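Local coordinates for esterase E25 (Uncultured bacterium, PDB 4Q05), which probably hydrolyses carboxylic ester bonds as a dimeric bacterial esterase of the hormone-sensitive lipase family, at residues P235-S240 with V309-K314; T294-G299 with I313-S318. All blocks are in the same frame, centred on the assembly; numbering follows the deposited sequence.

Contact 1: P235-S240 with V309-K314; sequences PGADMS and VRTHIK. With NA (sodium ion), chain C.
Arg310 overlaps the carboxylate of Asp238 with the end of its guanidinium, both terminal nitrogens converging on a single oxygen. NH1 lies 2.8 Å from Asp238 OD2 and NH2 lies 3.1 Å from the same OD2, neither bond being straight. OD2 sits at the guanidinium edge, close to its plane, but is approached on its anti side, and the two flat groups are turned 66° against each other; this is an end-on salt bridge to one oxygen rather than a bidentate pairing with both carboxylate oxygens. A bend at chi3 (63°) in an otherwise extended chain swings the guanidinium out from helix 305-317 to the loop. The second oxygen turns back into its own segment: Asp238 OD1 accepts from Ser240 N at 3.0 Å, an Asx turn, and from Ser240 OG at 2.6 Å, on its anti and syn sides respectively. The carboxylate is thereby held through both oxygens, which should restrict its rotation, and Tyr285 OH adds a weak bond to OD2. At the adjacent pair of residues, the methyl of Ala237 meets Thr311; the approach of Ala237 CB to Thr311 OG1 (3.0 Å) is unusually short, may partly reflect coordinate error, and is not a hydrogen bond, the hydroxyl being bonded to Ala307 O. Pro235 CG stands at the margin of this patch, and Met213 of helix 206-221 touches both Ala237 and Thr311. On another side of the helix His312 ND1 binds a sodium ion at 2.8 Å, with Val326 O of the second subunit also bound to it. The pairing of a buried aspartate with a buried arginine probably offsets the cost of burying either charge, favours the ionised carboxylate, and ties the loop after strand 229-235 to helix 305-317.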
ATOM      1  N   PRO A 235      -2.660  10.769  -5.119  1.00 24.15           N
ATOM      2  CA  PRO A 235      -2.843  11.503  -6.373  1.00 22.15           C
ATOM      3  C   PRO A 235      -4.178  11.262  -7.057  1.00 24.75           C
ATOM      4  O   PRO A 235      -4.712  10.197  -6.962  1.00 22.84           O
ATOM      5  CB  PRO A 235      -1.717  10.989  -7.240  1.00 22.48           C
ATOM      6  CG  PRO A 235      -1.514   9.619  -6.821  1.00 20.02           C
ATOM      7  CD  PRO A 235      -1.548   9.726  -5.383  1.00 21.49           C
ATOM      8  N   GLY A 236      -4.698  12.274  -7.718  1.00 23.76           N
ATOM      9  CA  GLY A 236      -5.900  12.132  -8.492  1.00 22.62           C
ATOM     10  C   GLY A 236      -5.495  11.591  -9.837  1.00 27.04           C
ATOM     11  O   GLY A 236      -5.637  12.252 -10.839  1.00 24.02           O
ATOM     12  N   ALA A 237      -4.928  10.396  -9.816  1.00 20.97           N
ATOM     13  CA  ALA A 237      -4.299   9.825 -11.004  1.00 23.78           C
ATOM     14  C   ALA A 237      -5.312   9.271 -12.009  1.00 19.86           C
ATOM     15  O   ALA A 237      -5.087   9.299 -13.216  1.00 24.61           O
ATOM     16  CB  ALA A 237      -3.296   8.740 -10.598  1.00 22.37           C
ATOM     17  N   ASP A 238      -6.424   8.755 -11.503  1.00 24.45           N
ATOM     18  CA  ASP A 238      -7.530   8.310 -12.363  1.00 26.70           C
ATOM     19  C   ASP A 238      -8.822   8.889 -11.826  1.00 22.06           C
ATOM     20  O   ASP A 238      -9.303   8.464 -10.775  1.00 27.20           O
ATOM     21  CB  ASP A 238      -7.618   6.779 -12.382  1.00 25.61           C
ATOM     22  CG  ASP A 238      -8.707   6.257 -13.308  1.00 29.21           C
ATOM     23  OD1 ASP A 238      -9.524   7.065 -13.814  1.00 25.51           O
ATOM     24  OD2 ASP A 238      -8.748   5.022 -13.521  1.00 24.97           O
ATOM     25  N   MET A 239      -9.382   9.867 -12.535  1.00 24.47           N
ATOM     26  CA  MET A 239     -10.583  10.539 -12.036  1.00 21.02           C
ATOM     27  C   MET A 239     -11.882  10.033 -12.656  1.00 26.83           C
ATOM     28  O   MET A 239     -12.939  10.585 -12.389  1.00 23.26           O
ATOM     29  CB  MET A 239     -10.477  12.056 -12.180  1.00 24.43           C
ATOM     30  CG  MET A 239      -9.245  12.663 -11.485  1.00 27.59           C
ATOM     31  SD  MET A 239      -9.005  12.075  -9.781  1.00 29.03           S
ATOM     32  CE  MET A 239     -10.584  12.481  -9.023  1.00 23.05           C
ATOM     33  N   SER A 240     -11.807   9.001 -13.493  1.00 23.60           N
ATOM     34  CA  SER A 240     -13.008   8.243 -13.810  1.00 26.28           C
ATOM     35  C   SER A 240     -13.314   7.484 -12.540  1.00 28.36           C
ATOM     36  O   SER A 240     -12.463   7.399 -11.656  1.00 27.39           O
ATOM     37  CB  SER A 240     -12.780   7.269 -14.973  1.00 25.89           C
ATOM     38  OG  SER A 240     -11.860   6.252 -14.619  1.00 26.71           O
ATOM     39  N   VAL A 309      -2.072   3.302  -5.470  1.00 19.89           N
ATOM     40  CA  VAL A 309      -1.331   2.054  -5.580  1.00 23.26           C
ATOM     41  C   VAL A 309      -1.280   1.604  -7.036  1.00 20.81           C
ATOM     42  O   VAL A 309      -0.320   0.965  -7.456  1.00 23.04           O
ATOM     43  CB  VAL A 309      -1.894   0.943  -4.664  1.00 21.29           C
ATOM     44  CG1 VAL A 309      -1.911   1.419  -3.207  1.00 22.42           C
ATOM     45  CG2 VAL A 309      -3.278   0.490  -5.106  1.00 20.98           C
ATOM     46  N   ARG A 310      -2.308   1.957  -7.800  1.00 22.81           N
ATOM     47  CA  ARG A 310      -2.304   1.694  -9.238  1.00 22.05           C
ATOM     48  C   ARG A 310      -1.190   2.493  -9.869  1.00 22.17           C
ATOM     49  O   ARG A 310      -0.496   2.007 -10.750  1.00 22.75           O
ATOM     50  CB  ARG A 310      -3.642   2.044  -9.884  1.00 21.79           C
ATOM     51  CG  ARG A 310      -4.751   1.035  -9.587  1.00 21.25           C
ATOM     52  CD  ARG A 310      -6.086   1.557 -10.076  1.00 21.74           C
ATOM     53  NE  ARG A 310      -6.080   1.733 -11.524  1.00 26.24           N
ATOM     54  CZ  ARG A 310      -6.924   2.509 -12.195  1.00 29.31           C
ATOM     55  NH1 ARG A 310      -7.848   3.212 -11.552  1.00 26.63           N
ATOM     56  NH2 ARG A 310      -6.828   2.603 -13.510  1.00 29.22           N
ATOM     57  N   THR A 311      -0.990   3.720  -9.403  1.00 22.11           N
ATOM     58  CA  THR A 311       0.078   4.539  -9.960  1.00 21.06           C
ATOM     59  C   THR A 311       1.449   3.995  -9.550  1.00 20.89           C
ATOM     60  O   THR A 311       2.360   3.914 -10.366  1.00 25.53           O
ATOM     61  CB  THR A 311      -0.044   6.017  -9.545  1.00 24.04           C
ATOM     62  OG1 THR A 311      -1.266   6.568 -10.064  1.00 21.54           O
ATOM     63  CG2 THR A 311       1.138   6.802 -10.081  1.00 17.34           C
ATOM     64  N   HIS A 312       1.581   3.630  -8.282  1.00 22.62           N
ATOM     65  CA  HIS A 312       2.823   3.073  -7.779  1.00 22.32           C
ATOM     66  C   HIS A 312       3.204   1.841  -8.595  1.00 21.59           C
ATOM     67  O   HIS A 312       4.360   1.668  -8.983  1.00 22.45           O
ATOM     68  CB  HIS A 312       2.692   2.675  -6.301  1.00 19.65           C
ATOM     69  CG  HIS A 312       3.873   1.914  -5.783  1.00 20.84           C
ATOM     70  ND1 HIS A 312       3.842   0.555  -5.552  1.00 23.12           N
ATOM     71  CD2 HIS A 312       5.130   2.317  -5.484  1.00 18.84           C
ATOM     72  CE1 HIS A 312       5.025   0.157  -5.112  1.00 23.38           C
ATOM     73  NE2 HIS A 312       5.827   1.206  -5.070  1.00 21.02           N
ATOM     74  N   ILE A 313       2.220   0.989  -8.853  1.00 19.55           N
ATOM     75  CA  ILE A 313       2.479  -0.263  -9.548  1.00 22.24           C
ATOM     76  C   ILE A 313       2.855   0.043 -10.988  1.00 25.02           C
ATOM     77  O   ILE A 313       3.801  -0.528 -11.511  1.00 24.02           O
ATOM     78  CB  ILE A 313       1.274  -1.231  -9.478  1.00 20.69           C
ATOM     79  CG1 ILE A 313       1.120  -1.775  -8.050  1.00 22.07           C
ATOM     80  CG2 ILE A 313       1.451  -2.407 -10.453  1.00 20.31           C
ATOM     81  CD1 ILE A 313       2.394  -2.534  -7.541  1.00 24.33           C
ATOM     82  N   LYS A 314       2.133   0.964 -11.624  1.00 23.71           N
ATOM     83  CA  LYS A 314       2.442   1.290 -13.019  1.00 21.31           C
ATOM     84  C   LYS A 314       3.846   1.882 -13.136  1.00 24.36           C
ATOM     85  O   LYS A 314       4.585   1.584 -14.076  1.00 25.87           O
ATOM     86  CB  LYS A 314       1.384   2.223 -13.647  1.00 24.08           C
ATOM     87  CG  LYS A 314       1.608   2.434 -15.169  1.00 23.30           C
ATOM     88  CD  LYS A 314       0.429   3.133 -15.846  1.00 23.96           C
ATOM     89  CE  LYS A 314       0.638   3.201 -17.366  1.00 29.34           C
ATOM     90  NZ  LYS A 314      -0.541   3.771 -18.072  1.00 27.25           N
TER
HETATM   91 NA    NA C 401       1.450  -0.593  -4.823  1.00 30.30          NA

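Contact 2: T294-G299 with I313-S318; sequences TFLITG and IKLRQS
With chi1 near -65°, Leu315 sends CG away from its own carbonyl carbon, and chi2 of 162° carries the CD1 branch out to meet Thr294 and Leu296. On the strand, Thr294 has its methyl CG2 anti to the backbone N (chi1 -62°), which brings that methyl up to the leucine. CD1 of Leu315 therefore does all the close touching for the helix: it lies 3.8 Å from Thr294 CG2 and 3.9 Å from Thr294 CB, the two side chains crossing at about a right angle. Leu296 comes at the same methyl from farther along the strand, its CD1 meeting Leu315 CD1 tip to tip at 4.0 Å. This one methyl thus bridges Thr294 and Leu296, which are two positions apart and point to the same sheet face, with no hydrogen bond across the contact. The hydroxyl of Thr294 is occupied by Pro292 O, and its methyl serves the apolar packing. Leu232 of strand 229-235 touches both Thr294 and Leu296, while Ala322 of strand 322-327 touches both Leu296 and Leu315, so the neighbouring strands complete the apolar layer. Ser318 OG bonds back to Lys314 O at 2.7 Å. Toward the second subunit, Arg316 forms a salt bridge with its Glu350. This apolar helix-on-sheet packing, late in the helix and early in the strand, joins the first two elements of the beta-alpha-beta unit formed by strand 294-299, helix 305-317 and strand 322-327, one of the beta-alpha-beta crossovers of the alpha/beta hydrolase fold.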
ATOM      1  N   THR A 294       9.859   8.376  -7.563  1.00 24.21           N
ATOM      2  CA  THR A 294       8.591   8.885  -7.070  1.00 26.52           C
ATOM      3  C   THR A 294       8.246   8.314  -5.686  1.00 25.79           C
ATOM      4  O   THR A 294       8.445   7.129  -5.411  1.00 23.81           O
ATOM      5  CB  THR A 294       7.477   8.570  -8.080  1.00 24.40           C
ATOM      6  OG1 THR A 294       7.776   9.228  -9.315  1.00 23.77           O
ATOM      7  CG2 THR A 294       6.096   9.032  -7.584  1.00 21.37           C
ATOM      8  N   PHE A 295       7.729   9.186  -4.830  1.00 24.07           N
ATOM      9  CA  PHE A 295       7.365   8.859  -3.461  1.00 24.89           C
ATOM     10  C   PHE A 295       5.853   9.004  -3.405  1.00 22.80           C
ATOM     11  O   PHE A 295       5.318  10.065  -3.763  1.00 23.11           O
ATOM     12  CB  PHE A 295       8.060   9.863  -2.532  1.00 22.10           C
ATOM     13  CG  PHE A 295       7.822   9.642  -1.049  1.00 27.79           C
ATOM     14  CD1 PHE A 295       6.604   9.950  -0.464  1.00 24.35           C
ATOM     15  CD2 PHE A 295       8.857   9.207  -0.232  1.00 26.68           C
ATOM     16  CE1 PHE A 295       6.411   9.782   0.900  1.00 26.76           C
ATOM     17  CE2 PHE A 295       8.675   9.052   1.132  1.00 25.98           C
ATOM     18  CZ  PHE A 295       7.451   9.337   1.696  1.00 25.22           C
ATOM     19  N   LEU A 296       5.155   7.953  -2.981  1.00 20.97           N
ATOM     20  CA  LEU A 296       3.691   7.995  -2.943  1.00 21.91           C
ATOM     21  C   LEU A 296       3.168   7.642  -1.562  1.00 22.87           C
ATOM     22  O   LEU A 296       3.726   6.800  -0.881  1.00 22.65           O
ATOM     23  CB  LEU A 296       3.069   7.022  -3.954  1.00 18.59           C
ATOM     24  CG  LEU A 296       3.502   7.165  -5.416  1.00 21.38           C
ATOM     25  CD1 LEU A 296       4.625   6.171  -5.715  1.00 21.37           C
ATOM     26  CD2 LEU A 296       2.302   6.926  -6.340  1.00 20.43           C
ATOM     27  N   ILE A 297       2.085   8.284  -1.164  1.00 22.95           N
ATOM     28  CA  ILE A 297       1.523   8.052   0.155  1.00 22.59           C
ATOM     29  C   ILE A 297       0.004   8.064   0.096  1.00 21.08           C
ATOM     30  O   ILE A 297      -0.606   8.839  -0.654  1.00 21.99           O
ATOM     31  CB  ILE A 297       2.067   9.075   1.185  1.00 27.22           C
ATOM     32  CG1 ILE A 297       1.422   8.852   2.556  1.00 25.82           C
ATOM     33  CG2 ILE A 297       1.804  10.485   0.733  1.00 26.69           C
ATOM     34  CD1 ILE A 297       2.007   9.741   3.617  1.00 28.88           C
ATOM     35  N   THR A 298      -0.603   7.174   0.869  1.00 20.15           N
ATOM     36  CA  THR A 298      -2.047   7.072   0.937  1.00 22.37           C
ATOM     37  C   THR A 298      -2.361   6.322   2.245  1.00 20.41           C
ATOM     38  O   THR A 298      -1.508   6.235   3.121  1.00 21.63           O
ATOM     39  CB  THR A 298      -2.616   6.358  -0.319  1.00 22.29           C
ATOM     40  OG1 THR A 298      -4.042   6.244  -0.233  1.00 22.05           O
ATOM     41  CG2 THR A 298      -2.001   4.968  -0.477  1.00 20.94           C
ATOM     42  N   GLY A 299      -3.572   5.801   2.397  1.00 20.86           N
ATOM     43  CA  GLY A 299      -3.902   5.091   3.619  1.00 18.03           C
ATOM     44  C   GLY A 299      -5.100   4.200   3.411  1.00 24.58           C
ATOM     45  O   GLY A 299      -5.731   4.254   2.359  1.00 22.34           O
ATOM     46  N   ILE A 313       2.220   0.989  -8.853  1.00 19.55           N
ATOM     47  CA  ILE A 313       2.479  -0.263  -9.548  1.00 22.24           C
ATOM     48  C   ILE A 313       2.855   0.043 -10.988  1.00 25.02           C
ATOM     49  O   ILE A 313       3.801  -0.528 -11.511  1.00 24.02           O
ATOM     50  CB  ILE A 313       1.274  -1.231  -9.478  1.00 20.69           C
ATOM     51  CG1 ILE A 313       1.120  -1.775  -8.050  1.00 22.07           C
ATOM     52  CG2 ILE A 313       1.451  -2.407 -10.453  1.00 20.31           C
ATOM     53  CD1 ILE A 313       2.394  -2.534  -7.541  1.00 24.33           C
ATOM     54  N   LYS A 314       2.133   0.964 -11.624  1.00 23.71           N
ATOM     55  CA  LYS A 314       2.442   1.290 -13.019  1.00 21.31           C
ATOM     56  C   LYS A 314       3.846   1.882 -13.136  1.00 24.36           C
ATOM     57  O   LYS A 314       4.585   1.584 -14.076  1.00 25.87           O
ATOM     58  CB  LYS A 314       1.384   2.223 -13.647  1.00 24.08           C
ATOM     59  CG  LYS A 314       1.608   2.434 -15.169  1.00 23.30           C
ATOM     60  CD  LYS A 314       0.429   3.133 -15.846  1.00 23.96           C
ATOM     61  CE  LYS A 314       0.638   3.201 -17.366  1.00 29.34           C
ATOM     62  NZ  LYS A 314      -0.541   3.771 -18.072  1.00 27.25           N
ATOM     63  N   LEU A 315       4.227   2.713 -12.176  1.00 24.00           N
ATOM     64  CA  LEU A 315       5.598   3.230 -12.152  1.00 20.51           C
ATOM     65  C   LEU A 315       6.613   2.094 -12.056  1.00 25.21           C
ATOM     66  O   LEU A 315       7.553   2.016 -12.863  1.00 22.98           O
ATOM     67  CB  LEU A 315       5.797   4.213 -10.993  1.00 23.59           C
ATOM     68  CG  LEU A 315       4.973   5.497 -11.095  1.00 24.19           C
ATOM     69  CD1 LEU A 315       4.874   6.178  -9.754  1.00 21.74           C
ATOM     70  CD2 LEU A 315       5.594   6.437 -12.125  1.00 20.64           C
ATOM     71  N   ARG A 316       6.436   1.215 -11.070  1.00 22.78           N
ATOM     72  CA  ARG A 316       7.365   0.096 -10.906  1.00 24.43           C
ATOM     73  C   ARG A 316       7.449  -0.753 -12.171  1.00 26.21           C
ATOM     74  O   ARG A 316       8.529  -1.140 -12.598  1.00 30.34           O
ATOM     75  CB  ARG A 316       6.973  -0.778  -9.713  1.00 23.56           C
ATOM     76  CG  ARG A 316       7.032  -0.057  -8.362  1.00 22.62           C
ATOM     77  CD  ARG A 316       8.438   0.433  -7.968  1.00 28.87           C
ATOM     78  NE  ARG A 316       9.402  -0.642  -7.745  1.00 36.48           N
ATOM     79  CZ  ARG A 316      10.005  -0.905  -6.579  1.00 39.45           C
ATOM     80  NH1 ARG A 316       9.757  -0.181  -5.497  1.00 33.06           N
ATOM     81  NH2 ARG A 316      10.874  -1.905  -6.493  1.00 33.90           N
ATOM     82  N   GLN A 317       6.301  -1.031 -12.766  1.00 22.16           N
ATOM     83  CA  GLN A 317       6.252  -1.818 -13.991  1.00 26.59           C
ATOM     84  C   GLN A 317       6.923  -1.087 -15.150  1.00 29.53           C
ATOM     85  O   GLN A 317       7.295  -1.699 -16.147  1.00 26.67           O
ATOM     86  CB  GLN A 317       4.803  -2.192 -14.327  1.00 23.47           C
ATOM     87  CG  GLN A 317       4.250  -3.261 -13.390  1.00 24.71           C
ATOM     88  CD  GLN A 317       2.773  -3.533 -13.595  1.00 28.97           C
ATOM     89  OE1 GLN A 317       2.106  -2.852 -14.359  1.00 26.57           O
ATOM     90  NE2 GLN A 317       2.252  -4.516 -12.886  1.00 30.68           N
ATOM     91  N   SER A 318       7.105   0.220 -15.001  1.00 25.57           N
ATOM     92  CA  SER A 318       7.683   1.024 -16.071  1.00 26.99           C
ATOM     93  C   SER A 318       9.131   1.342 -15.752  1.00 28.71           C
ATOM     94  O   SER A 318       9.747   2.209 -16.375  1.00 30.75           O
ATOM     95  CB  SER A 318       6.875   2.309 -16.284  1.00 25.48           C
ATOM     96  OG  SER A 318       5.526   1.996 -16.578  1.00 27.11           O
TER

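How the contacts relate
Both contacts are buried and draw on helix 305-317, sharing Ile313 and Lys314, with centres about 8 Å apart. They differ in partner and chemistry. Contact 1 ties the helix to a loop beyond a strand end and relies on charge and hydrogen bonding; contact 2 seats the later part of the helix on the sheet through apolar carbon contacts, without a hydrogen bond. Leu296 joins them, its CD2 lying 3.9 Å from Thr311 CG2, so that apolar packing runs on from one to the other. The helix also meets the second subunit in both: through the sodium ion at His312 in 309-314, and through Arg316 in 313-318.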